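Local coordinates for protein dihydrocoumarin hydrolase, AncDHCH1 (Pseudomonas sp., PDB 6C2C) that probably hydrolyses the lactone dihydrocoumarin at a two-zinc site of the metallo-beta-lactamase fold, and is related to an organophosphate-degrading methyl-parathion hydrolase, at residues G77-L82 and D192-I197; L200-H205 and G225-V230; T211-S216 and K220-G225; S239-F244 and A250-R255. All coordinates share one frame; numbering follows the deposited sequence.

Interaction 1 of 4, residues G77-L82 and D192-I197; sequences GSKLVL and DLVPGI
Val81 and Ile197 reach toward each other tip to tip from two different beta-sheets, CG2 of Val81 lying 3.2 Å from CD1 of Ile197. So short a carbon separation is doubtful, because Val81 has a second conformer. This is an inter-sheet contact of the metallo-beta-lactamase alpha-beta/beta-alpha sandwich: strand 80-83 belongs to the six-stranded sheet, strand 191-194 is an outermost strand of the seven-stranded one, and Ile197 opens the neighbouring strand 197-201. Ile197 is extended beyond CG1 (chi2 177°), which carries CD1 toward Val81, while Tyr116 of the first sheet packs on both Ile197 and Val194. Lys79, partly exposed, crosses Val194 obliquely. Its chain bends at chi2 (-74°), laying the aliphatic part over one methyl, with CE 3.9 Å and CG 4.1 Å from Val194 CG1. Val194 and Ile197 are set in place by a type II turn, Ile197 N donating to Val194 O at 2.9 Å, with Gly196 supplying the positive phi. Leu193 and Val194 both face Ile197 in a classic beta bulge: Ile197 O accepts Leu193 N at 3.0 Å and, weakly, Val194 N at 3.3 Å. The loop before strand 80-83 adds a polar link at the exposed end, where one water stands 3.0 Å from Ser78 OG and donates to the carbonyl O of Pro195 at 2.8 Å.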
loop_
_atom_site.group_PDB
_atom_site.type_symbol
_atom_site.label_atom_id
_atom_site.label_comp_id
_atom_site.label_asym_id
_atom_site.label_seq_id
_atom_site.Cartn_x
_atom_site.Cartn_y
_atom_site.Cartn_z
ATOM N N GLY A 77 -4.281 -8.516 19.210
ATOM C CA GLY A 77 -4.509 -9.471 20.323
ATOM C C GLY A 77 -5.614 -10.460 20.075
ATOM O O GLY A 77 -5.398 -11.655 20.222
ATOM N N SER A 78 -6.773 -10.005 19.643
ATOM C CA SER A 78 -7.848 -10.933 19.305
ATOM C C SER A 78 -7.835 -11.320 17.835
ATOM O O SER A 78 -8.425 -12.346 17.490
ATOM C CB SER A 78 -9.205 -10.332 19.680
ATOM O OG SER A 78 -9.435 -9.126 19.034
ATOM N N LYS A 79 -7.139 -10.558 16.973
ATOM C CA LYS A 79 -7.170 -10.761 15.529
ATOM C C LYS A 79 -5.789 -10.459 14.962
ATOM O O LYS A 79 -5.094 -9.567 15.449
ATOM C CB LYS A 79 -8.168 -9.797 14.827
ATOM C CG LYS A 79 -9.611 -9.970 15.230
ATOM C CD LYS A 79 -10.207 -11.258 14.614
ATOM C CE LYS A 79 -11.688 -11.149 14.902
ATOM N NZ LYS A 79 -12.392 -12.382 14.566
ATOM N N LEU A 80 -5.362 -11.228 13.977
ATOM C CA LEU A 80 -4.224 -10.831 13.136
ATOM C C LEU A 80 -4.787 -10.403 11.782
ATOM O O LEU A 80 -5.389 -11.211 11.064
ATOM C CB LEU A 80 -3.233 -11.976 12.963
ATOM C CG LEU A 80 -1.938 -11.614 12.234
ATOM C CD1 LEU A 80 -1.076 -10.541 12.998
ATOM C CD2 LEU A 80 -1.091 -12.890 11.969
ATOM N N VAL A 81 -4.585 -9.133 11.419
ATOM C CA VAL A 81 -5.166 -8.612 10.193
ATOM C C VAL A 81 -4.080 -7.999 9.341
ATOM O O VAL A 81 -3.104 -7.436 9.832
ATOM C CB VAL A 81 -6.277 -7.596 10.481
ATOM C CG1 VAL A 81 -7.358 -8.270 11.356
ATOM C CG2 VAL A 81 -5.694 -6.419 11.184
ATOM N N LEU A 82 -4.234 -8.176 8.050
ATOM C CA LEU A 82 -3.237 -7.707 7.089
ATOM C C LEU A 82 -3.935 -6.724 6.163
ATOM O O LEU A 82 -4.971 -7.069 5.559
ATOM C CB LEU A 82 -2.660 -8.871 6.316
ATOM C CG LEU A 82 -1.738 -8.509 5.147
ATOM C CD1 LEU A 82 -0.532 -7.710 5.629
ATOM C CD2 LEU A 82 -1.278 -9.760 4.384
ATOM N N ASP A 192 -17.412 -0.618 10.567
ATOM C CA ASP A 192 -16.592 -1.116 11.664
ATOM C C ASP A 192 -16.217 -2.523 11.177
ATOM O O ASP A 192 -17.085 -3.252 10.696
ATOM C CB ASP A 192 -17.394 -1.188 12.959
ATOM C CG ASP A 192 -17.650 0.179 13.563
ATOM O OD1 ASP A 192 -17.137 1.178 13.014
ATOM O OD2 ASP A 192 -18.361 0.255 14.586
ATOM N N LEU A 193 -14.949 -2.914 11.289
ATOM C CA LEU A 193 -14.528 -4.204 10.779
ATOM C C LEU A 193 -14.248 -5.183 11.908
ATOM O O LEU A 193 -14.864 -6.265 11.976
ATOM C CB LEU A 193 -13.280 -4.062 9.874
ATOM C CG LEU A 193 -13.598 -3.179 8.655
ATOM C CD1 LEU A 193 -12.293 -2.966 7.841
ATOM C CD2 LEU A 193 -14.635 -3.853 7.760
ATOM N N VAL A 194 -13.314 -4.829 12.782
ATOM C CA VAL A 194 -13.068 -5.557 14.032
ATOM C C VAL A 194 -12.764 -4.491 15.065
ATOM O O VAL A 194 -12.485 -3.343 14.703
ATOM C CB VAL A 194 -11.888 -6.550 13.924
ATOM C CG1 VAL A 194 -12.196 -7.744 12.975
ATOM C CG2 VAL A 194 -10.562 -5.815 13.565
ATOM N N PRO A 195 -12.897 -4.804 16.347
ATOM C CA PRO A 195 -12.566 -3.801 17.364
ATOM C C PRO A 195 -11.185 -3.219 17.099
ATOM O O PRO A 195 -10.211 -3.959 16.930
ATOM C CB PRO A 195 -12.632 -4.609 18.672
ATOM C CG PRO A 195 -13.724 -5.657 18.389
ATOM C CD PRO A 195 -13.415 -6.056 16.936
ATOM N N GLY A 196 -11.129 -1.903 17.001
ATOM C CA GLY A 196 -9.875 -1.216 16.730
ATOM C C GLY A 196 -9.578 -0.900 15.265
ATOM O O GLY A 196 -8.605 -0.191 15.005
ATOM N N ILE A 197 -10.339 -1.434 14.300
ATOM C CA ILE A 197 -10.069 -1.156 12.865
ATOM C C ILE A 197 -11.397 -0.879 12.143
ATOM O O ILE A 197 -12.328 -1.714 12.143
ATOM C CB ILE A 197 -9.324 -2.310 12.166
ATOM C CG1 ILE A 197 -8.100 -2.719 12.996
ATOM C CG2 ILE A 197 -8.913 -1.870 10.774
ATOM C CD1 ILE A 197 -7.370 -3.912 12.360
HETATM O O HOH W 1 -9.577 -6.688 17.272
#

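Interaction 2 of 4, residues L200-H205 and G225-V230; sequences LASHGH and GDLIHV. With ZN (zinc ion), chain D; ZN (zinc ion), chain C.
His205 and Asp226 meet at one zinc ion (chain D), and the tight half of the contact is built round that metal. NE2 of His205 binds it at 2.3 Å and OD2 of Asp226 at 2.2 Å; the same OD2 reaches the second zinc (chain C) at 2.1 Å, a single carboxylate oxygen bridging both. Asp226 also lays its CB over one face of the imidazole, 3.7 Å from the ring centroid, a CH-pi contact with ring and carboxylate planes 62° apart. In His205 a chi1 of 180° throws CG away from the backbone N and sends the ring out to the metal; ND1 is hydrogen-bonded to Asp245 OD1. CE1 of His229 comes within 3.2 Å of His205 CE1, the two rings meeting obliquely with planes at 48°. Packing is looser away from the metals, where CD2 of Leu227 touches Ser202 CB at 4.1 Å and the serine hydroxyl is bonded to His209 instead. Two waters, one shared with the second zinc, join His119 and His121 in completing the first site; Asp123, His124 and His273 complete the second. The shared water lies 1.9 Å from each zinc, and such a bridging solvent, polarised by two metals, is consistent with the hydrolytic nucleophile of this superfamily.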
loop_
_atom_site.group_PDB
_atom_site.type_symbol
_atom_site.label_atom_id
_atom_site.label_comp_id
_atom_site.label_asym_id
_atom_site.label_seq_id
_atom_site.Cartn_x
_atom_site.Cartn_y
_atom_site.Cartn_z
ATOM N N LEU A 200 -12.862 3.380 6.169
ATOM C CA LEU A 200 -13.240 4.749 5.930
ATOM C C LEU A 200 -13.204 4.984 4.392
ATOM O O LEU A 200 -12.207 4.917 3.783
ATOM C CB LEU A 200 -12.304 5.701 6.664
ATOM C CG LEU A 200 -12.552 7.176 6.421
ATOM C CD1 LEU A 200 -13.716 7.571 7.311
ATOM C CD2 LEU A 200 -11.342 7.996 6.762
ATOM N N ALA A 201 -14.355 5.239 3.801
ATOM C CA ALA A 201 -14.361 5.443 2.362
ATOM C C ALA A 201 -13.471 6.599 1.929
ATOM O O ALA A 201 -13.476 7.609 2.537
ATOM C CB ALA A 201 -15.769 5.689 1.881
ATOM N N SER A 202 -12.683 6.370 0.883
ATOM C CA SER A 202 -11.775 7.367 0.326
ATOM C C SER A 202 -11.723 7.082 -1.165
ATOM O O SER A 202 -10.662 6.855 -1.744
ATOM C CB SER A 202 -10.384 7.240 0.944
ATOM O OG SER A 202 -9.864 5.934 0.767
ATOM N N HIS A 203 -12.905 7.100 -1.769
ATOM C CA HIS A 203 -13.096 6.800 -3.157
ATOM C C HIS A 203 -12.537 7.806 -4.139
ATOM O O HIS A 203 -12.647 8.936 -3.915
ATOM C CB HIS A 203 -14.583 6.604 -3.437
ATOM C CG HIS A 203 -15.240 5.596 -2.548
ATOM N ND1 HIS A 203 -16.598 5.445 -2.443
ATOM C CD2 HIS A 203 -14.702 4.651 -1.758
ATOM C CE1 HIS A 203 -16.854 4.459 -1.602
ATOM N NE2 HIS A 203 -15.720 3.955 -1.181
ATOM N N GLY A 204 -11.950 7.305 -5.221
ATOM C CA GLY A 204 -11.428 8.169 -6.255
ATOM C C GLY A 204 -10.335 7.477 -7.013
ATOM O O GLY A 204 -10.448 7.306 -8.146
ATOM N N HIS A 205 -9.270 7.121 -6.325
ATOM C CA HIS A 205 -8.181 6.393 -6.961
ATOM C C HIS A 205 -8.723 5.140 -7.695
ATOM O O HIS A 205 -8.273 4.791 -8.727
ATOM C CB HIS A 205 -7.122 6.025 -5.943
ATOM C CG HIS A 205 -5.982 5.270 -6.508
ATOM N ND1 HIS A 205 -5.119 5.797 -7.428
ATOM C CD2 HIS A 205 -5.567 4.018 -6.276
ATOM C CE1 HIS A 205 -4.225 4.894 -7.734
ATOM N NE2 HIS A 205 -4.491 3.806 -7.062
ATOM N N GLY A 225 -3.657 3.708 1.841
ATOM C CA GLY A 225 -3.678 3.044 0.522
ATOM C C GLY A 225 -2.890 3.864 -0.477
ATOM O O GLY A 225 -1.746 4.249 -0.216
ATOM N N ASP A 226 -3.523 4.149 -1.586
ATOM C CA ASP A 226 -2.923 4.942 -2.633
ATOM C C ASP A 226 -3.423 6.416 -2.789
ATOM O O ASP A 226 -3.622 6.894 -3.865
ATOM C CB ASP A 226 -3.059 4.213 -3.962
ATOM C CG ASP A 226 -2.100 3.041 -4.121
ATOM O OD1 ASP A 226 -1.503 2.629 -3.221
ATOM O OD2 ASP A 226 -2.066 2.568 -5.194
ATOM N N LEU A 227 -3.706 7.035 -1.668
ATOM C CA LEU A 227 -3.982 8.476 -1.721
ATOM C C LEU A 227 -2.751 9.277 -2.136
ATOM O O LEU A 227 -2.881 10.465 -2.410
ATOM C CB LEU A 227 -4.497 8.997 -0.381
ATOM C CG LEU A 227 -5.844 8.506 0.136
ATOM C CD1 LEU A 227 -6.411 9.346 1.287
ATOM C CD2 LEU A 227 -6.902 8.280 -0.963
ATOM N N ILE A 228 -1.553 8.679 -2.178
ATOM C CA ILE A 228 -0.368 9.390 -2.653
ATOM C C ILE A 228 0.517 8.397 -3.400
ATOM O O ILE A 228 0.551 7.209 -3.069
ATOM C CB ILE A 228 0.352 10.081 -1.479
ATOM C CG1 ILE A 228 1.599 10.884 -1.929
ATOM C CG2 ILE A 228 0.760 9.051 -0.467
ATOM C CD1 ILE A 228 1.875 12.154 -1.059
ATOM N N HIS A 229 1.207 8.872 -4.465
ATOM C CA HIS A 229 2.174 8.055 -5.162
ATOM C C HIS A 229 3.569 8.628 -5.177
ATOM O O HIS A 229 4.531 7.856 -5.285
ATOM C CB HIS A 229 1.796 7.808 -6.635
ATOM C CG HIS A 229 0.607 6.916 -6.789
ATOM N ND1 HIS A 229 -0.679 7.359 -6.529
ATOM C CD2 HIS A 229 0.510 5.610 -7.140
ATOM C CE1 HIS A 229 -1.515 6.359 -6.738
ATOM N NE2 HIS A 229 -0.833 5.298 -7.138
ATOM N N VAL A 230 3.706 9.947 -5.132
ATOM C CA VAL A 230 5.001 10.599 -5.366
ATOM C C VAL A 230 5.130 11.652 -4.273
ATOM O O VAL A 230 4.705 12.806 -4.437
ATOM C CB VAL A 230 5.102 11.213 -6.760
ATOM C CG1 VAL A 230 6.524 11.745 -6.931
ATOM C CG2 VAL A 230 4.797 10.177 -7.830
HETATM ZN ZN ZN D . -3.241 1.854 -6.895
HETATM ZN ZN ZN C . -0.751 0.901 -5.510
HETATM O O HOH W 2 -1.790 0.659 -7.035
HETATM O O HOH W 3 -2.068 3.048 -8.369
#

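Interaction 3 of 4, residues T211-S216 and K220-G225; sequences TYVVES and KLVLLG
Tyr212 and Val214 exchange backbone hydrogen bonds with Leu223 and Leu221, forming the antiparallel hairpin of strands 210-216 and 219-223. Tyr212 N donates to Leu223 O at 2.9 Å, and Tyr212 O accepts Leu223 N at 2.7 Å, nearly straight at 174°. Val214 and Leu221 repeat the exchange. Between and beyond these come the non-hydrogen-bonded pairs, Val213 with Val222 and Glu215 with Lys220. The side chains of Tyr212, Val214, Leu221 and Leu223 share one face of the sheet; there CG2 of Val214 crosses to CD1 of Leu223 at 4.1 Å. On the face of Val213 and Lys220, the lysine bends at chi3 (90°) and its CD settles 3.7 Å from Val213 CG1. Thr211 has CG2 beside its carbonyl carbon and against CG1 of Val222 at 3.3 Å, a tight carbon contact, while OG1 is hydrogen-bonded to the hydroxyl of Ser202. Farther out, Leu24 of strand 19-24 packs on Val214 and Leu221, Tyr212 bonds through OH to Ile117 O, and Tyr267 meets Lys220 in a cation-pi contact. Strands 197-201 and 268-270 flank the hairpin within the seven-stranded sheet. The chemistry is thus mainly that of paired amides and apolar side chains: backbone bonding and hydrocarbon packing carry the hairpin, whose second strand leads into the zinc-binding loop at Gly225.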
loop_
_atom_site.group_PDB
_atom_site.type_symbol
_atom_site.label_atom_id
_atom_site.label_comp_id
_atom_site.label_asym_id
_atom_site.label_seq_id
_atom_site.Cartn_x
_atom_site.Cartn_y
_atom_site.Cartn_z
ATOM N N THR A 211 -9.668 3.642 3.021
ATOM C CA THR A 211 -8.692 3.915 4.063
ATOM C C THR A 211 -9.045 3.070 5.271
ATOM O O THR A 211 -10.214 2.878 5.578
ATOM C CB THR A 211 -8.805 5.393 4.404
ATOM O OG1 THR A 211 -8.309 6.141 3.279
ATOM C CG2 THR A 211 -8.048 5.770 5.699
ATOM N N TYR A 212 -8.028 2.589 5.976
ATOM C CA TYR A 212 -8.315 1.785 7.171
ATOM C C TYR A 212 -7.763 2.511 8.382
ATOM O O TYR A 212 -6.555 2.846 8.442
ATOM C CB TYR A 212 -7.775 0.340 7.097
ATOM C CG TYR A 212 -8.466 -0.395 5.970
ATOM C CD1 TYR A 212 -9.779 -0.875 6.150
ATOM C CD2 TYR A 212 -7.849 -0.549 4.743
ATOM C CE1 TYR A 212 -10.466 -1.501 5.151
ATOM C CE2 TYR A 212 -8.550 -1.209 3.682
ATOM C CZ TYR A 212 -9.873 -1.622 3.902
ATOM O OH TYR A 212 -10.605 -2.299 2.905
ATOM N N VAL A 213 -8.633 2.704 9.365
ATOM C CA VAL A 213 -8.302 3.512 10.548
ATOM C C VAL A 213 -8.081 2.559 11.711
ATOM O O VAL A 213 -8.993 1.799 12.077
ATOM C CB VAL A 213 -9.415 4.497 10.869
ATOM C CG1 VAL A 213 -9.081 5.260 12.157
ATOM C CG2 VAL A 213 -9.703 5.371 9.627
ATOM N N VAL A 214 -6.854 2.527 12.249
ATOM C CA VAL A 214 -6.468 1.597 13.306
ATOM C C VAL A 214 -6.291 2.381 14.587
ATOM O O VAL A 214 -5.582 3.381 14.578
ATOM C CB VAL A 214 -5.142 0.911 12.955
ATOM C CG1 VAL A 214 -4.762 -0.099 14.034
ATOM C CG2 VAL A 214 -5.277 0.264 11.544
ATOM N N GLU A 215 -6.961 1.994 15.669
ATOM C CA GLU A 215 -6.839 2.789 16.895
ATOM C C GLU A 215 -6.791 1.889 18.112
ATOM O O GLU A 215 -7.580 0.946 18.243
ATOM C CB GLU A 215 -7.992 3.795 17.054
ATOM C CG GLU A 215 -7.759 4.691 18.226
ATOM C CD GLU A 215 -8.551 5.984 18.159
ATOM O OE1 GLU A 215 -9.336 6.183 17.215
ATOM O OE2 GLU A 215 -8.364 6.822 19.052
ATOM N N SER A 216 -5.835 2.184 18.994
ATOM C CA SER A 216 -5.759 1.489 20.265
ATOM C C SER A 216 -5.279 2.446 21.343
ATOM O O SER A 216 -4.248 3.075 21.173
ATOM C CB SER A 216 -4.803 0.302 20.194
ATOM O OG SER A 216 -4.696 -0.301 21.518
ATOM N N LYS A 220 -3.668 6.393 17.133
ATOM C CA LYS A 220 -4.328 6.170 15.839
ATOM C C LYS A 220 -3.317 6.136 14.689
ATOM O O LYS A 220 -2.389 6.960 14.616
ATOM C CB LYS A 220 -5.387 7.258 15.602
ATOM C CG LYS A 220 -6.115 7.127 14.289
ATOM C CD LYS A 220 -7.501 7.803 14.281
ATOM C CE LYS A 220 -7.452 9.228 13.843
ATOM N NZ LYS A 220 -8.894 9.817 13.804
ATOM N N LEU A 221 -3.518 5.175 13.769
ATOM C CA LEU A 221 -2.729 5.019 12.550
ATOM C C LEU A 221 -3.748 4.860 11.425
ATOM O O LEU A 221 -4.575 3.928 11.461
ATOM C CB LEU A 221 -1.806 3.791 12.657
ATOM C CG LEU A 221 -1.156 3.320 11.340
ATOM C CD1 LEU A 221 -0.115 4.378 10.880
ATOM C CD2 LEU A 221 -0.494 1.991 11.573
ATOM N N VAL A 222 -3.653 5.730 10.417
ATOM C CA VAL A 222 -4.598 5.761 9.320
ATOM C C VAL A 222 -3.858 5.269 8.090
ATOM O O VAL A 222 -2.872 5.885 7.651
ATOM C CB VAL A 222 -5.174 7.169 9.144
ATOM C CG1 VAL A 222 -6.087 7.192 7.968
ATOM C CG2 VAL A 222 -6.022 7.507 10.342
ATOM N N LEU A 223 -4.304 4.137 7.553
ATOM C CA LEU A 223 -3.618 3.489 6.434
ATOM C C LEU A 223 -4.310 3.945 5.163
ATOM O O LEU A 223 -5.479 3.597 4.933
ATOM C CB LEU A 223 -3.691 1.969 6.608
ATOM C CG LEU A 223 -2.944 1.478 7.847
ATOM C CD1 LEU A 223 -3.199 -0.008 8.032
ATOM C CD2 LEU A 223 -1.455 1.849 7.768
ATOM N N LEU A 224 -3.590 4.766 4.362
ATOM C CA LEU A 224 -4.209 5.584 3.314
ATOM C C LEU A 224 -4.216 4.912 1.946
ATOM O O LEU A 224 -4.621 5.547 0.962
ATOM C CB LEU A 224 -3.433 6.898 3.173
ATOM C CG LEU A 224 -3.457 7.775 4.402
ATOM C CD1 LEU A 224 -2.593 8.999 4.074
ATOM C CD2 LEU A 224 -4.839 8.225 4.752
ATOM N N GLY A 225 -3.657 3.708 1.841
ATOM C CA GLY A 225 -3.678 3.044 0.522
ATOM C C GLY A 225 -2.890 3.864 -0.477
ATOM O O GLY A 225 -1.746 4.249 -0.216
#

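Interaction 4 of 4, residues S239-F244 and A250-R255; sequences SVTIQF and AAAAER
Arg255 reaches from helix 248-265 to Val240 and Thr241 in the loop alongside. From CB, which points to that loop, the chain runs extended through CG and CD, CG lying anti to the backbone N (chi1 167°), and then bends at chi3 (48°), turning the guanidinium toward the loop. NE donates to the carbonyl O of Pro238, just before 239-244. At the end, NH1 approaches Val240 O to 3.0 Å, but at an angle too poor for a hydrogen bond; that carbonyl is bonded instead by Gln234 NE2. CG2 of Thr241 lies at the edge of the guanidinium, near its plane and 3.7 Å from NH1, the two side chains crossing at about a right angle. NH2 donates to Leu227 O, helping to fix the rotation of the group, while Ala251 O, one helical turn back, stands 3.8 Å above one face of the Arg255 guanidinium, toward its rim. Thr241 CG2 also rests on Ala252 CB at 3.7 Å, and Ala252 CB in turn lies 4.2 Å from Ser239 O. Thr241 OG1 is hydrogen-bonded to Asn46 ND2. Through Pro238 O, Arg255 joins helix 248-265 to the loop before it and, through Leu227 O, to the loop that carries Asp226, in the alpha-beta/beta-alpha sandwich of the metallo-beta-lactamase superfamily.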
loop_
_atom_site.group_PDB
_atom_site.type_symbol
_atom_site.label_atom_id
_atom_site.label_comp_id
_atom_site.label_asym_id
_atom_site.label_seq_id
_atom_site.Cartn_x
_atom_site.Cartn_y
_atom_site.Cartn_z
ATOM N N SER A 239 -2.686 18.794 -5.253
ATOM C CA SER A 239 -3.612 18.761 -6.379
ATOM C C SER A 239 -3.112 17.924 -7.551
ATOM O O SER A 239 -3.911 17.602 -8.446
ATOM C CB SER A 239 -3.887 20.205 -6.831
ATOM O OG SER A 239 -2.814 20.636 -7.681
ATOM N N VAL A 240 -1.837 17.572 -7.610
ATOM C CA VAL A 240 -1.313 16.842 -8.759
ATOM C C VAL A 240 -1.786 15.400 -8.660
ATOM O O VAL A 240 -1.566 14.748 -7.636
ATOM C CB VAL A 240 0.225 16.895 -8.810
ATOM C CG1 VAL A 240 0.744 16.216 -10.080
ATOM C CG2 VAL A 240 0.738 18.336 -8.692
ATOM N N THR A 241 -2.447 14.909 -9.703
ATOM C CA THR A 241 -2.979 13.562 -9.755
ATOM C C THR A 241 -2.109 12.679 -10.654
ATOM O O THR A 241 -1.069 13.097 -11.200
ATOM C CB THR A 241 -4.455 13.634 -10.202
ATOM O OG1 THR A 241 -4.509 14.198 -11.535
ATOM C CG2 THR A 241 -5.277 14.488 -9.244
ATOM N N ILE A 242 -2.524 11.417 -10.813
ATOM C CA ILE A 242 -1.731 10.449 -11.560
ATOM C C ILE A 242 -2.645 9.638 -12.470
ATOM O O ILE A 242 -3.851 9.477 -12.200
ATOM C CB ILE A 242 -0.907 9.552 -10.569
ATOM C CG1 ILE A 242 0.211 8.776 -11.261
ATOM C CG2 ILE A 242 -1.837 8.584 -9.743
ATOM C CD1 ILE A 242 1.288 8.292 -10.182
ATOM N N GLN A 243 -2.056 9.126 -13.546
ATOM C CA GLN A 243 -2.860 8.389 -14.516
ATOM C C GLN A 243 -3.512 7.163 -13.887
ATOM O O GLN A 243 -4.590 6.749 -14.345
ATOM C CB GLN A 243 -2.006 7.999 -15.728
ATOM C CG GLN A 243 -1.683 9.188 -16.656
ATOM C CD GLN A 243 -0.849 8.767 -17.847
ATOM O OE1 GLN A 243 0.095 9.446 -18.238
ATOM N NE2 GLN A 243 -1.217 7.649 -18.450
ATOM N N PHE A 244 -2.890 6.585 -12.831
ATOM C CA PHE A 244 -3.466 5.406 -12.203
ATOM C C PHE A 244 -4.820 5.676 -11.540
ATOM O O PHE A 244 -5.496 4.722 -11.167
ATOM C CB PHE A 244 -2.516 4.847 -11.132
ATOM C CG PHE A 244 -1.159 4.452 -11.637
ATOM C CD1 PHE A 244 -1.009 3.749 -12.831
ATOM C CD2 PHE A 244 -0.015 4.782 -10.888
ATOM C CE1 PHE A 244 0.240 3.370 -13.267
ATOM C CE2 PHE A 244 1.232 4.400 -11.329
ATOM C CZ PHE A 244 1.351 3.671 -12.501
ATOM N N ALA A 250 -11.802 13.197 -7.831
ATOM C CA ALA A 250 -12.119 12.638 -6.529
ATOM C C ALA A 250 -10.854 12.234 -5.793
ATOM O O ALA A 250 -10.779 12.409 -4.584
ATOM C CB ALA A 250 -13.065 11.435 -6.704
ATOM N N ALA A 251 -9.878 11.685 -6.513
ATOM C CA ALA A 251 -8.628 11.292 -5.871
ATOM C C ALA A 251 -7.950 12.498 -5.229
ATOM O O ALA A 251 -7.429 12.412 -4.109
ATOM C CB ALA A 251 -7.693 10.649 -6.893
ATOM N N ALA A 252 -7.891 13.619 -5.949
ATOM C CA ALA A 252 -7.255 14.795 -5.369
ATOM C C ALA A 252 -8.035 15.289 -4.162
ATOM O O ALA A 252 -7.453 15.635 -3.136
ATOM C CB ALA A 252 -7.149 15.915 -6.421
ATOM N N ALA A 253 -9.373 15.276 -4.243
ATOM C CA ALA A 253 -10.197 15.700 -3.122
ATOM C C ALA A 253 -9.977 14.819 -1.908
ATOM O O ALA A 253 -9.899 15.330 -0.786
ATOM C CB ALA A 253 -11.676 15.669 -3.511
ATOM N N GLU A 254 -9.894 13.497 -2.105
ATOM C CA GLU A 254 -9.710 12.590 -0.960
ATOM C C GLU A 254 -8.325 12.749 -0.347
ATOM O O GLU A 254 -8.166 12.658 0.888
ATOM C CB GLU A 254 -9.956 11.132 -1.401
ATOM C CG GLU A 254 -11.453 10.912 -1.670
ATOM C CD GLU A 254 -12.346 11.027 -0.412
ATOM O OE1 GLU A 254 -11.908 10.987 0.771
ATOM O OE2 GLU A 254 -13.576 11.161 -0.608
ATOM N N ARG A 255 -7.308 12.957 -1.189
ATOM C CA ARG A 255 -5.962 13.164 -0.650
ATOM C C ARG A 255 -5.923 14.448 0.184
ATOM O O ARG A 255 -5.399 14.463 1.321
ATOM C CB ARG A 255 -4.934 13.200 -1.781
ATOM C CG ARG A 255 -3.565 13.724 -1.330
ATOM C CD ARG A 255 -2.522 13.588 -2.412
ATOM N NE ARG A 255 -2.967 14.084 -3.747
ATOM C CZ ARG A 255 -3.417 13.293 -4.730
ATOM N NH1 ARG A 255 -3.794 13.868 -5.885
ATOM N NH2 ARG A 255 -3.582 11.959 -4.566
#

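Interaction 2 is the hub, holding ligands of both zinc ions. Interaction 3, centred about 13 Å from the centre of interaction 2, shares Gly225 and ends where the metal-binding loop begins; Ser202 OG and Thr211 OG1, 3.0 Å apart, probably bond the two together. Interaction 4 lies about 8 Å from interaction 2 between centres and joins it through Leu227 O and Arg255 NH2, 2.7 Å apart, with the Arg255 side chain about 10 Å from a zinc. Interaction 1 is more remote, about 21 Å from interaction 2 between centres, but reaches the same seven-stranded sheet: Gly196 O and Glu215 N, 2.8 Å apart, probably bond it to interaction 3. Interactions 1 and 4 do not touch, their centres about 29 Å apart.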